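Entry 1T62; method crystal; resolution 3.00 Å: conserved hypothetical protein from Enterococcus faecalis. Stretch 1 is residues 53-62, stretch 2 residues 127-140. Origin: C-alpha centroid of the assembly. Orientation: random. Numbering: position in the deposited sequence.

Stretch 1 53-62: SSLDIYKMEE
Stretch 2 (127-140) ELAPYQLQFYPDML

A short helix packs Ile57 and Met60, with Asp56 beside them, against a mostly irregular segment of the same chain, together with a few hydrogen bonds; the two stretches bury 634 Å² between them. In stretch 1, strand residues 53-54 lead into helix 55-60. The helix ends in a Schellman motif, with Glu62 at phi/psi 46/49. Stretch 2 leaves a helix at 127-128, passes through a 3-10 segment at 129-130, and continues largely as loop to Leu140, with Gln132 at 49/63. The register pairs Leu55 with Leu140 (CA to CA 5.7 Å), Ile57 with Leu128 (CA to CA 7.5 Å) and Met60 with Tyr131 (CA to CA 8.2 Å).

Leu55 N, at the first helix residue, donates to Leu140 O at 3.3 Å (angle 155°). Tyr136 (chi1 p) starts sideways, but its end comes nearer. Its OH donates to Asp56 OD1 at 2.5 Å, near the ring plane; Asp56 is m.

Asp56, Ile57, Met60, Tyr131 and Leu133 point toward the other stretch; Glu61 and Leu128 start sideways, their ends nearer. Ile57 (m, m) has CD1 over one face of the Tyr131 ring, 4.1 Å from the centroid, and 3.9 Å from Leu128 CD2. Tyr131 is m, chi2 79°. Met60 (m, t, m) places SD obliquely to that ring, 3.8 Å from Tyr131 CB, and CE 3.8 Å from Leu133 CD1. Glu61 OE2 meets the ring edge, 3.2 Å from Tyr131 CE2.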

# COMPACT_ATOMS: atom_id res chain seq x y z
N SER B 53 -14.82 -0.11 12.02
CA SER B 53 -13.95 -1.22 12.32
C SER B 53 -14.68 -2.07 13.34
O SER B 53 -15.69 -1.63 13.89
CB SER B 53 -12.61 -0.71 12.89
OG SER B 53 -12.80 0.31 13.85
N SER B 54 -14.18 -3.29 13.56
CA SER B 54 -14.79 -4.22 14.51
C SER B 54 -14.39 -3.93 15.93
O SER B 54 -13.22 -4.03 16.27
CB SER B 54 -14.38 -5.65 14.20
OG SER B 54 -14.78 -6.52 15.24
N LEU B 55 -15.35 -3.59 16.78
CA LEU B 55 -15.06 -3.31 18.17
C LEU B 55 -14.36 -4.52 18.78
O LEU B 55 -13.59 -4.41 19.73
CB LEU B 55 -16.34 -3.03 18.95
CG LEU B 55 -16.16 -3.02 20.46
CD1 LEU B 55 -15.14 -1.96 20.86
CD2 LEU B 55 -17.48 -2.76 21.10
N ASP B 56 -14.62 -5.69 18.20
CA ASP B 56 -14.02 -6.92 18.68
C ASP B 56 -12.50 -6.95 18.61
O ASP B 56 -11.85 -7.32 19.58
CB ASP B 56 -14.62 -8.10 17.92
CG ASP B 56 -15.98 -8.50 18.44
OD1 ASP B 56 -16.69 -9.26 17.75
OD2 ASP B 56 -16.35 -8.07 19.56
N ILE B 57 -11.92 -6.57 17.48
CA ILE B 57 -10.46 -6.56 17.35
C ILE B 57 -9.83 -5.67 18.43
O ILE B 57 -8.80 -6.01 18.99
CB ILE B 57 -10.00 -6.05 15.97
CG1 ILE B 57 -10.83 -6.69 14.87
CG2 ILE B 57 -8.51 -6.38 15.77
CD1 ILE B 57 -10.65 -8.17 14.76
N TYR B 58 -10.44 -4.53 18.71
CA TYR B 58 -9.90 -3.65 19.73
C TYR B 58 -9.85 -4.42 21.05
O TYR B 58 -8.84 -4.39 21.76
CB TYR B 58 -10.78 -2.41 19.91
CG TYR B 58 -10.69 -1.44 18.76
CD1 TYR B 58 -11.58 -1.52 17.69
CD2 TYR B 58 -9.71 -0.46 18.73
CE1 TYR B 58 -11.50 -0.65 16.62
CE2 TYR B 58 -9.62 0.42 17.66
CZ TYR B 58 -10.51 0.32 16.61
OH TYR B 58 -10.43 1.19 15.55
N LYS B 59 -10.93 -5.11 21.36
CA LYS B 59 -11.00 -5.89 22.58
C LYS B 59 -9.92 -6.96 22.65
O LYS B 59 -9.12 -6.98 23.59
CB LYS B 59 -12.39 -6.51 22.72
CG LYS B 59 -13.43 -5.49 23.08
CD LYS B 59 -14.80 -6.09 23.20
CE LYS B 59 -15.69 -5.18 24.02
NZ LYS B 59 -15.05 -4.95 25.35
N MET B 60 -9.87 -7.84 21.65
CA MET B 60 -8.87 -8.90 21.62
C MET B 60 -7.45 -8.37 21.48
O MET B 60 -6.50 -9.04 21.85
CB MET B 60 -9.15 -9.88 20.48
CG MET B 60 -10.46 -10.63 20.62
SD MET B 60 -10.87 -11.47 19.09
CE MET B 60 -11.50 -10.10 18.10
N GLU B 61 -7.31 -7.15 20.95
CA GLU B 61 -6.00 -6.55 20.76
C GLU B 61 -5.68 -5.58 21.89
O GLU B 61 -4.64 -4.92 21.89
CB GLU B 61 -5.95 -5.80 19.43
CG GLU B 61 -4.57 -5.71 18.80
CD GLU B 61 -4.19 -6.95 18.01
OE1 GLU B 61 -3.17 -6.93 17.29
OE2 GLU B 61 -4.90 -7.97 18.11
N GLU B 62 -6.59 -5.49 22.86
CA GLU B 62 -6.42 -4.59 24.00
C GLU B 62 -5.95 -3.19 23.61
O GLU B 62 -5.00 -2.66 24.20
CB GLU B 62 -5.46 -5.22 25.02
CG GLU B 62 -6.18 -6.02 26.11
CD GLU B 62 -5.29 -7.02 26.85
OE1 GLU B 62 -5.77 -7.62 27.84
OE2 GLU B 62 -4.12 -7.22 26.43
N GLU B 127 -11.69 -10.39 8.31
CA GLU B 127 -10.79 -9.82 9.30
C GLU B 127 -10.88 -10.56 10.62
O GLU B 127 -9.89 -10.67 11.34
CB GLU B 127 -11.09 -8.34 9.54
CG GLU B 127 -10.10 -7.73 10.51
CD GLU B 127 -10.50 -6.36 10.99
OE1 GLU B 127 -9.71 -5.75 11.74
OE2 GLU B 127 -11.60 -5.89 10.63
N LEU B 128 -12.06 -11.07 10.95
CA LEU B 128 -12.24 -11.77 12.22
C LEU B 128 -11.66 -13.17 12.26
O LEU B 128 -11.03 -13.54 13.25
CB LEU B 128 -13.72 -11.84 12.59
CG LEU B 128 -14.37 -10.63 13.24
CD1 LEU B 128 -15.86 -10.87 13.36
CD2 LEU B 128 -13.78 -10.41 14.61
N ALA B 129 -11.88 -13.94 11.20
CA ALA B 129 -11.40 -15.32 11.14
C ALA B 129 -10.04 -15.61 11.81
O ALA B 129 -9.95 -16.44 12.71
CB ALA B 129 -11.39 -15.80 9.70
N PRO B 130 -8.97 -14.93 11.37
CA PRO B 130 -7.65 -15.16 11.97
C PRO B 130 -7.58 -15.10 13.50
O PRO B 130 -6.64 -15.62 14.10
CB PRO B 130 -6.76 -14.11 11.29
CG PRO B 130 -7.73 -13.04 10.88
CD PRO B 130 -8.91 -13.84 10.38
N TYR B 131 -8.55 -14.45 14.14
CA TYR B 131 -8.57 -14.40 15.60
C TYR B 131 -9.50 -15.50 16.09
O TYR B 131 -10.01 -15.44 17.21
CB TYR B 131 -9.11 -13.07 16.13
CG TYR B 131 -8.25 -11.86 15.82
CD1 TYR B 131 -8.29 -11.26 14.56
CD2 TYR B 131 -7.46 -11.28 16.81
CE1 TYR B 131 -7.55 -10.10 14.29
CE2 TYR B 131 -6.71 -10.13 16.55
CZ TYR B 131 -6.77 -9.54 15.29
OH TYR B 131 -6.03 -8.40 15.01
N GLN B 132 -9.73 -16.50 15.24
CA GLN B 132 -10.61 -17.61 15.59
C GLN B 132 -11.91 -17.07 16.14
O GLN B 132 -12.24 -17.30 17.30
CB GLN B 132 -9.94 -18.47 16.65
CG GLN B 132 -8.68 -19.11 16.19
CD GLN B 132 -7.81 -19.49 17.34
OE1 GLN B 132 -8.31 -19.73 18.44
NE2 GLN B 132 -6.51 -19.55 17.11
N LEU B 133 -12.66 -16.35 15.32
CA LEU B 133 -13.91 -15.79 15.77
C LEU B 133 -14.87 -15.67 14.59
O LEU B 133 -14.60 -14.94 13.64
CB LEU B 133 -13.66 -14.41 16.37
CG LEU B 133 -14.68 -13.88 17.39
CD1 LEU B 133 -14.45 -12.39 17.56
CD2 LEU B 133 -16.11 -14.14 16.93
N GLN B 134 -15.98 -16.41 14.67
CA GLN B 134 -16.98 -16.41 13.61
C GLN B 134 -17.81 -15.13 13.65
O GLN B 134 -18.30 -14.72 14.71
CB GLN B 134 -17.89 -17.63 13.76
CG GLN B 134 -17.17 -18.96 13.67
CD GLN B 134 -18.12 -20.14 13.79
OE1 GLN B 134 -17.70 -21.30 13.74
NE2 GLN B 134 -19.41 -19.85 13.96
N PHE B 135 -17.98 -14.52 12.49
CA PHE B 135 -18.74 -13.29 12.36
C PHE B 135 -20.20 -13.49 12.72
O PHE B 135 -20.87 -14.33 12.14
CB PHE B 135 -18.66 -12.78 10.93
CG PHE B 135 -19.54 -11.60 10.65
CD1 PHE B 135 -19.15 -10.32 11.03
CD2 PHE B 135 -20.77 -11.77 10.04
CE1 PHE B 135 -19.98 -9.22 10.80
CE2 PHE B 135 -21.61 -10.68 9.81
CZ PHE B 135 -21.22 -9.41 10.19
N TYR B 136 -20.70 -12.73 13.69
CA TYR B 136 -22.10 -12.83 14.05
C TYR B 136 -22.82 -11.64 13.42
O TYR B 136 -22.19 -10.65 13.08
CB TYR B 136 -22.29 -12.90 15.56
CG TYR B 136 -21.42 -11.98 16.37
CD1 TYR B 136 -20.03 -12.10 16.35
CD2 TYR B 136 -21.99 -11.01 17.20
CE1 TYR B 136 -19.24 -11.27 17.12
CE2 TYR B 136 -21.21 -10.18 17.98
CZ TYR B 136 -19.83 -10.31 17.93
OH TYR B 136 -19.04 -9.46 18.67
N PRO B 137 -24.15 -11.72 13.27
CA PRO B 137 -24.98 -10.66 12.67
C PRO B 137 -25.03 -9.29 13.34
O PRO B 137 -25.28 -8.28 12.68
CB PRO B 137 -26.37 -11.30 12.62
CG PRO B 137 -26.13 -12.77 12.79
CD PRO B 137 -25.01 -12.80 13.77
N ASP B 138 -24.80 -9.24 14.64
CA ASP B 138 -24.89 -7.96 15.31
C ASP B 138 -23.62 -7.58 16.07
O ASP B 138 -23.69 -6.99 17.14
CB ASP B 138 -26.08 -7.97 16.26
CG ASP B 138 -26.05 -9.17 17.18
OD1 ASP B 138 -26.91 -9.26 18.08
OD2 ASP B 138 -25.16 -10.03 17.01
N MET B 139 -22.47 -7.91 15.51
CA MET B 139 -21.24 -7.56 16.16
C MET B 139 -21.17 -6.05 16.16
O MET B 139 -21.46 -5.41 15.16
CB MET B 139 -20.04 -8.14 15.42
CG MET B 139 -19.88 -7.64 14.01
SD MET B 139 -18.16 -7.79 13.53
CE MET B 139 -17.54 -6.37 14.35
N LEU B 140 -20.80 -5.50 17.31
CA LEU B 140 -20.67 -4.07 17.51
C LEU B 140 -19.60 -3.48 16.58
O LEU B 140 -18.55 -4.08 16.37
CB LEU B 140 -20.29 -3.82 18.97
CG LEU B 140 -21.34 -3.52 20.06
CD1 LEU B 140 -22.75 -3.73 19.52
CD2 LEU B 140 -21.09 -4.39 21.28